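Local atomic coordinates of virulence protein vsdE (PDB entry 5LQ6), a protein that is a cysteine hydrolase effector of Salmonella that suppresses host immune responses and contributes to bacterial virulence. Residues A[116-130]-A[200-214]. The protein carries 4 engineered substitutions. Sequence-based numbering, arbitrary orientation.
Engineered in segment 116-130: Ser125 (natural residue Cys).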
loop_
_atom_site.group_PDB
_atom_site.type_symbol
_atom_site.label_atom_id
_atom_site.label_comp_id
_atom_site.label_asym_id
_atom_site.label_seq_id
_atom_site.Cartn_x
_atom_site.Cartn_y
_atom_site.Cartn_z
ATOM N N PHE A 116 -8.192 -6.865 5.462
ATOM C CA PHE A 116 -8.655 -5.956 6.517
ATOM C C PHE A 116 -10.047 -6.235 7.032
ATOM O O PHE A 116 -10.381 -5.782 8.134
ATOM C CB PHE A 116 -8.559 -4.481 6.068
ATOM C CG PHE A 116 -7.170 -4.118 5.579
ATOM C CD1 PHE A 116 -6.145 -3.962 6.484
ATOM C CD2 PHE A 116 -6.931 -3.983 4.199
ATOM C CE1 PHE A 116 -4.838 -3.662 6.001
ATOM C CE2 PHE A 116 -5.639 -3.715 3.755
ATOM C CZ PHE A 116 -4.647 -3.574 4.658
ATOM N N GLY A 117 -10.826 -7.017 6.285
ATOM C CA GLY A 117 -12.187 -7.328 6.679
ATOM C C GLY A 117 -13.233 -6.358 6.209
ATOM O O GLY A 117 -14.444 -6.503 6.570
ATOM N N HIS A 118 -12.834 -5.364 5.418
ATOM C CA HIS A 118 -13.727 -4.393 4.793
ATOM C C HIS A 118 -12.929 -3.599 3.804
ATOM O O HIS A 118 -11.687 -3.574 3.882
ATOM C CB HIS A 118 -14.356 -3.462 5.865
ATOM C CG HIS A 118 -13.363 -2.742 6.704
ATOM N ND1 HIS A 118 -12.993 -3.169 7.963
ATOM C CD2 HIS A 118 -12.674 -1.602 6.481
ATOM C CE1 HIS A 118 -12.081 -2.342 8.452
ATOM N NE2 HIS A 118 -11.897 -1.368 7.587
ATOM N N GLU A 119 -13.626 -2.968 2.860
ATOM C CA GLU A 119 -12.991 -2.010 1.944
ATOM C C GLU A 119 -12.502 -0.819 2.728
ATOM O O GLU A 119 -13.178 -0.367 3.632
ATOM C CB GLU A 119 -13.959 -1.515 0.872
ATOM C CG GLU A 119 -14.625 -2.610 0.094
ATOM C CD GLU A 119 -15.381 -2.079 -1.115
ATOM O OE1 GLU A 119 -14.887 -1.116 -1.770
ATOM O OE2 GLU A 119 -16.442 -2.665 -1.427
ATOM N N LEU A 120 -11.301 -0.337 2.432
ATOM C CA LEU A 120 -10.768 0.828 3.140
ATOM C C LEU A 120 -11.369 2.101 2.516
ATOM O O LEU A 120 -11.570 2.169 1.335
ATOM C CB LEU A 120 -9.239 0.864 3.042
ATOM C CG LEU A 120 -8.493 -0.372 3.512
ATOM C CD1 LEU A 120 -6.988 -0.158 3.400
ATOM C CD2 LEU A 120 -8.928 -0.736 4.944
ATOM N N ASN A 121 -11.719 3.053 3.336
ATOM C CA ASN A 121 -12.369 4.265 2.789
ATOM C C ASN A 121 -11.290 5.083 2.062
ATOM O O ASN A 121 -10.156 5.164 2.509
ATOM C CB ASN A 121 -13.039 5.123 3.868
ATOM C CG ASN A 121 -12.085 5.492 4.991
ATOM O OD1 ASN A 121 -11.169 4.741 5.292
ATOM N ND2 ASN A 121 -12.299 6.640 5.612
ATOM N N GLN A 122 -11.674 5.599 0.928
ATOM C CA GLN A 122 -10.767 6.318 0.061
ATOM C C GLN A 122 -10.947 7.816 0.235
ATOM O O GLN A 122 -11.948 8.307 0.753
ATOM C CB GLN A 122 -11.044 5.955 -1.380
ATOM C CG GLN A 122 -10.817 4.517 -1.722
ATOM C CD GLN A 122 -10.387 4.349 -3.154
ATOM O OE1 GLN A 122 -11.141 4.687 -4.060
ATOM N NE2 GLN A 122 -9.142 3.876 -3.370
ATOM N N SER A 123 -9.949 8.535 -0.224
ATOM C CA SER A 123 -10.018 9.961 -0.463
ATOM C C SER A 123 -10.801 10.211 -1.700
ATOM O O SER A 123 -11.025 9.332 -2.504
ATOM C CB SER A 123 -8.606 10.524 -0.665
ATOM O OG SER A 123 -8.065 10.069 -1.889
ATOM N N TYR A 124 -11.107 11.498 -1.914
ATOM C CA TYR A 124 -11.510 11.985 -3.224
ATOM C C TYR A 124 -10.307 11.861 -4.177
ATOM O O TYR A 124 -9.168 11.711 -3.725
ATOM C CB TYR A 124 -11.914 13.452 -3.147
ATOM C CG TYR A 124 -13.119 13.753 -2.319
ATOM C CD1 TYR A 124 -14.329 13.080 -2.546
ATOM C CD2 TYR A 124 -13.083 14.762 -1.357
ATOM C CE1 TYR A 124 -15.470 13.391 -1.810
ATOM C CE2 TYR A 124 -14.208 15.076 -0.605
ATOM C CZ TYR A 124 -15.405 14.393 -0.842
ATOM O OH TYR A 124 -16.518 14.725 -0.088
ATOM N N SER A 125 -10.561 11.933 -5.475
ATOM C CA SER A 125 -9.518 11.867 -6.470
ATOM C C SER A 125 -8.589 13.081 -6.323
ATOM O O SER A 125 -9.052 14.218 -6.110
ATOM C CB SER A 125 -10.136 11.806 -7.866
ATOM O OG SER A 125 -9.140 11.757 -8.858
ATOM N N LEU A 126 -7.291 12.837 -6.387
ATOM C CA LEU A 126 -6.270 13.854 -6.357
ATOM C C LEU A 126 -5.565 13.891 -7.720
ATOM O O LEU A 126 -5.452 12.870 -8.428
ATOM C CB LEU A 126 -5.244 13.543 -5.271
ATOM C CG LEU A 126 -5.856 13.572 -3.876
ATOM C CD1 LEU A 126 -4.959 12.933 -2.828
ATOM C CD2 LEU A 126 -6.178 14.980 -3.396
ATOM N N ASN A 127 -5.065 15.057 -8.150
ATOM C CA ASN A 127 -4.633 15.191 -9.501
ATOM C C ASN A 127 -3.144 15.066 -9.747
ATOM O O ASN A 127 -2.686 15.150 -10.894
ATOM C CB ASN A 127 -5.034 16.575 -10.014
ATOM C CG ASN A 127 -6.513 16.737 -10.133
ATOM O OD1 ASN A 127 -7.190 15.818 -10.570
ATOM N ND2 ASN A 127 -7.024 17.908 -9.780
ATOM N N SER A 128 -2.329 14.852 -8.704
ATOM C CA SER A 128 -0.904 14.757 -8.865
ATOM C C SER A 128 -0.302 14.096 -7.640
ATOM O O SER A 128 -0.872 14.109 -6.548
ATOM C CB SER A 128 -0.252 16.156 -9.093
ATOM O OG SER A 128 -0.349 16.888 -7.918
ATOM N N ILE A 129 0.874 13.516 -7.822
ATOM C CA ILE A 129 1.610 12.947 -6.688
ATOM C C ILE A 129 2.018 14.026 -5.706
ATOM O O ILE A 129 2.062 13.821 -4.519
ATOM C CB ILE A 129 2.740 12.036 -7.240
ATOM C CG1 ILE A 129 3.261 11.082 -6.138
ATOM C CG2 ILE A 129 3.832 12.865 -7.791
ATOM C CD1 ILE A 129 2.277 10.037 -5.765
ATOM N N ASP A 130 2.237 15.259 -6.184
ATOM C CA ASP A 130 2.500 16.369 -5.308
ATOM C C ASP A 130 1.346 16.657 -4.382
ATOM O O ASP A 130 1.490 16.963 -3.195
ATOM C CB ASP A 130 2.819 17.634 -6.153
ATOM C CG ASP A 130 3.843 17.354 -7.225
ATOM O OD1 ASP A 130 3.478 16.725 -8.310
ATOM O OD2 ASP A 130 5.000 17.686 -6.926
ATOM N N LYS A 200 7.606 10.643 -9.704
ATOM C CA LYS A 200 6.942 11.529 -10.685
ATOM C C LYS A 200 7.288 11.159 -12.123
ATOM O O LYS A 200 6.466 11.416 -13.030
ATOM C CB LYS A 200 7.312 12.997 -10.463
ATOM C CG LYS A 200 6.638 13.638 -9.282
ATOM C CD LYS A 200 6.881 15.132 -9.155
ATOM C CE LYS A 200 6.056 15.880 -10.196
ATOM N NZ LYS A 200 6.074 17.326 -9.902
ATOM N N LYS A 201 8.449 10.555 -12.359
ATOM C CA LYS A 201 8.846 10.077 -13.692
ATOM C C LYS A 201 7.893 9.069 -14.252
ATOM O O LYS A 201 7.802 8.924 -15.461
ATOM C CB LYS A 201 10.253 9.449 -13.677
ATOM C CG LYS A 201 11.366 10.376 -13.225
ATOM C CD LYS A 201 11.438 11.665 -13.976
ATOM C CE LYS A 201 12.673 12.475 -13.539
ATOM N NZ LYS A 201 13.820 11.605 -13.093
ATOM N N HIS A 202 7.143 8.387 -13.384
ATOM C CA HIS A 202 6.230 7.342 -13.812
ATOM C C HIS A 202 4.830 7.876 -14.104
ATOM O O HIS A 202 3.938 7.064 -14.393
ATOM C CB HIS A 202 6.150 6.231 -12.786
ATOM C CG HIS A 202 7.466 5.664 -12.436
ATOM N ND1 HIS A 202 8.301 5.130 -13.390
ATOM C CD2 HIS A 202 8.092 5.518 -11.244
ATOM C CE1 HIS A 202 9.410 4.723 -12.804
ATOM N NE2 HIS A 202 9.292 4.928 -11.509
ATOM N N PHE A 203 4.651 9.191 -14.082
ATOM C CA PHE A 203 3.345 9.788 -14.445
ATOM C C PHE A 203 3.482 10.884 -15.490
ATOM O O PHE A 203 4.431 11.646 -15.475
ATOM C CB PHE A 203 2.668 10.324 -13.190
ATOM C CG PHE A 203 2.458 9.283 -12.152
ATOM C CD1 PHE A 203 1.399 8.378 -12.265
ATOM C CD2 PHE A 203 3.310 9.199 -11.084
ATOM C CE1 PHE A 203 1.207 7.435 -11.308
ATOM C CE2 PHE A 203 3.127 8.204 -10.114
ATOM C CZ PHE A 203 2.102 7.315 -10.266
ATOM N N SER A 204 2.518 10.933 -16.424
ATOM C CA SER A 204 2.213 12.179 -17.179
ATOM C C SER A 204 1.028 12.887 -16.507
ATOM O O SER A 204 0.553 12.477 -15.423
ATOM C CB SER A 204 1.845 11.874 -18.628
ATOM O OG SER A 204 0.464 11.540 -18.712
ATOM N N SER A 205 0.525 13.941 -17.149
ATOM C CA SER A 205 -0.616 14.698 -16.612
ATOM C C SER A 205 -1.896 13.860 -16.612
ATOM O O SER A 205 -2.814 14.115 -15.855
ATOM C CB SER A 205 -0.831 16.008 -17.413
ATOM O OG SER A 205 0.396 16.709 -17.595
ATOM N N SER A 206 -1.972 12.877 -17.488
ATOM C CA SER A 206 -3.063 11.918 -17.434
ATOM C C SER A 206 -3.025 11.303 -16.053
ATOM O O SER A 206 -1.982 10.806 -15.643
ATOM C CB SER A 206 -2.892 10.830 -18.507
ATOM O OG SER A 206 -1.787 9.975 -18.230
ATOM N N GLY A 207 -4.121 11.380 -15.314
ATOM C CA GLY A 207 -4.290 10.533 -14.155
ATOM C C GLY A 207 -4.770 11.084 -12.833
ATOM O O GLY A 207 -4.369 12.178 -12.381
ATOM N N GLU A 208 -5.611 10.258 -12.217
ATOM C CA GLU A 208 -6.075 10.435 -10.884
ATOM C C GLU A 208 -5.208 9.590 -9.877
ATOM O O GLU A 208 -4.518 8.607 -10.207
ATOM C CB GLU A 208 -7.512 9.948 -10.774
ATOM C CG GLU A 208 -8.490 10.311 -11.878
ATOM C CD GLU A 208 -9.583 9.256 -11.998
ATOM O OE1 GLU A 208 -10.224 8.955 -10.972
ATOM O OE2 GLU A 208 -9.790 8.712 -13.107
ATOM N N PHE A 209 -5.245 10.027 -8.637
ATOM C CA PHE A 209 -4.673 9.335 -7.520
ATOM C C PHE A 209 -5.719 9.255 -6.412
ATOM O O PHE A 209 -6.510 10.169 -6.211
ATOM C CB PHE A 209 -3.477 10.116 -6.993
ATOM C CG PHE A 209 -2.339 10.244 -7.972
ATOM C CD1 PHE A 209 -2.412 11.174 -8.970
ATOM C CD2 PHE A 209 -1.235 9.403 -7.896
ATOM C CE1 PHE A 209 -1.397 11.327 -9.896
ATOM C CE2 PHE A 209 -0.183 9.571 -8.833
ATOM C CZ PHE A 209 -0.311 10.512 -9.831
ATOM N N TYR A 210 -5.653 8.191 -5.617
ATOM C CA TYR A 210 -6.510 8.024 -4.450
ATOM C C TYR A 210 -5.685 7.515 -3.313
ATOM O O TYR A 210 -4.740 6.806 -3.539
ATOM C CB TYR A 210 -7.615 6.998 -4.704
ATOM C CG TYR A 210 -8.550 7.365 -5.805
ATOM C CD1 TYR A 210 -8.228 7.124 -7.117
ATOM C CD2 TYR A 210 -9.707 8.015 -5.519
ATOM C CE1 TYR A 210 -9.075 7.491 -8.163
ATOM C CE2 TYR A 210 -10.587 8.375 -6.555
ATOM C CZ TYR A 210 -10.241 8.126 -7.852
ATOM O OH TYR A 210 -11.117 8.499 -8.863
ATOM N N VAL A 211 -6.021 7.936 -2.095
ATOM C CA VAL A 211 -5.338 7.527 -0.886
ATOM C C VAL A 211 -6.323 6.782 -0.013
ATOM O O VAL A 211 -7.460 7.214 0.122
ATOM C CB VAL A 211 -4.824 8.778 -0.145
ATOM C CG1 VAL A 211 -3.974 8.419 1.067
ATOM C CG2 VAL A 211 -4.023 9.673 -1.111
ATOM N N ARG A 212 -5.932 5.648 0.555
ATOM C CA ARG A 212 -6.781 4.940 1.505
ATOM C C ARG A 212 -5.922 4.423 2.663
ATOM O O ARG A 212 -4.702 4.319 2.547
ATOM C CB ARG A 212 -7.582 3.823 0.861
ATOM C CG ARG A 212 -6.808 2.612 0.409
ATOM C CD ARG A 212 -7.723 1.727 -0.480
ATOM N NE ARG A 212 -7.307 0.315 -0.527
ATOM C CZ ARG A 212 -6.356 -0.184 -1.321
ATOM N NH1 ARG A 212 -5.714 0.553 -2.192
ATOM N NH2 ARG A 212 -6.083 -1.481 -1.265
ATOM N N ALA A 213 -6.565 4.090 3.759
ATOM C CA ALA A 213 -5.872 3.623 4.942
ATOM C C ALA A 213 -6.774 2.855 5.870
ATOM O O ALA A 213 -7.986 3.163 5.948
ATOM C CB ALA A 213 -5.237 4.756 5.662
ATOM N N TYR A 214 -6.199 1.899 6.548
ATOM C CA TYR A 214 -6.902 1.078 7.523
ATOM C C TYR A 214 -6.989 1.823 8.819
ATOM O O TYR A 214 -5.996 2.318 9.290
ATOM C CB TYR A 214 -6.119 -0.244 7.737
ATOM C CG TYR A 214 -6.685 -1.180 8.770
ATOM C CD1 TYR A 214 -7.993 -1.637 8.683
ATOM C CD2 TYR A 214 -5.897 -1.628 9.815
ATOM C CE1 TYR A 214 -8.503 -2.529 9.624
ATOM C CE2 TYR A 214 -6.399 -2.510 10.761
ATOM C CZ TYR A 214 -7.706 -2.938 10.663
ATOM O OH TYR A 214 -8.189 -3.801 11.647
HETATM O O HOH W 1 -10.550 2.426 6.215
HETATM O O HOH W 2 -2.449 14.247 -13.144
#
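Leu126 and Phe209 form an antiparallel hydrogen-bonded pair on the side of strand 209-212 turned away from strand 147-157, its neighbour in the sheet of a fold consistent with the papain-like peptidases of clan CA. Leu126 N gives a bond to Phe209 O (2.8 Å), and Phe209 N returns one to Leu126 O. At Ser123 the pattern changes: its N still reaches Val211 O, but Val211 N is received by the side-chain OG (3.0 Å, 170° at the hydrogen). With OG tucked between backbone N and carbonyl carbon (chi1 69°), the same hydroxyl donates to Tyr124 O (2.7 Å).

Followed outward, Phe209 CB, CG and CD1 pass Leu126 O, which lies in the ring plane at the edge. CE1 meets Ser128 CA at 3.6 Å, CZ nears Ile129 N, and CE2 and CD2 close on Ile129 CD1, CE2 at 4.0 Å. Ser128 C and Ile129 N lie over one face, toward its rim, at the start of helix 129-143, where Ser128, at the N-cap position, bonds through OG with Glu131.

Beyond the strand, Tyr214 turns one face to Phe116 CD1 and an edge to His118 CE1. At the opposite end, Lys200 NZ forms a salt bridge with Asp130, meeting OD1 on its syn side at 3.1 Å.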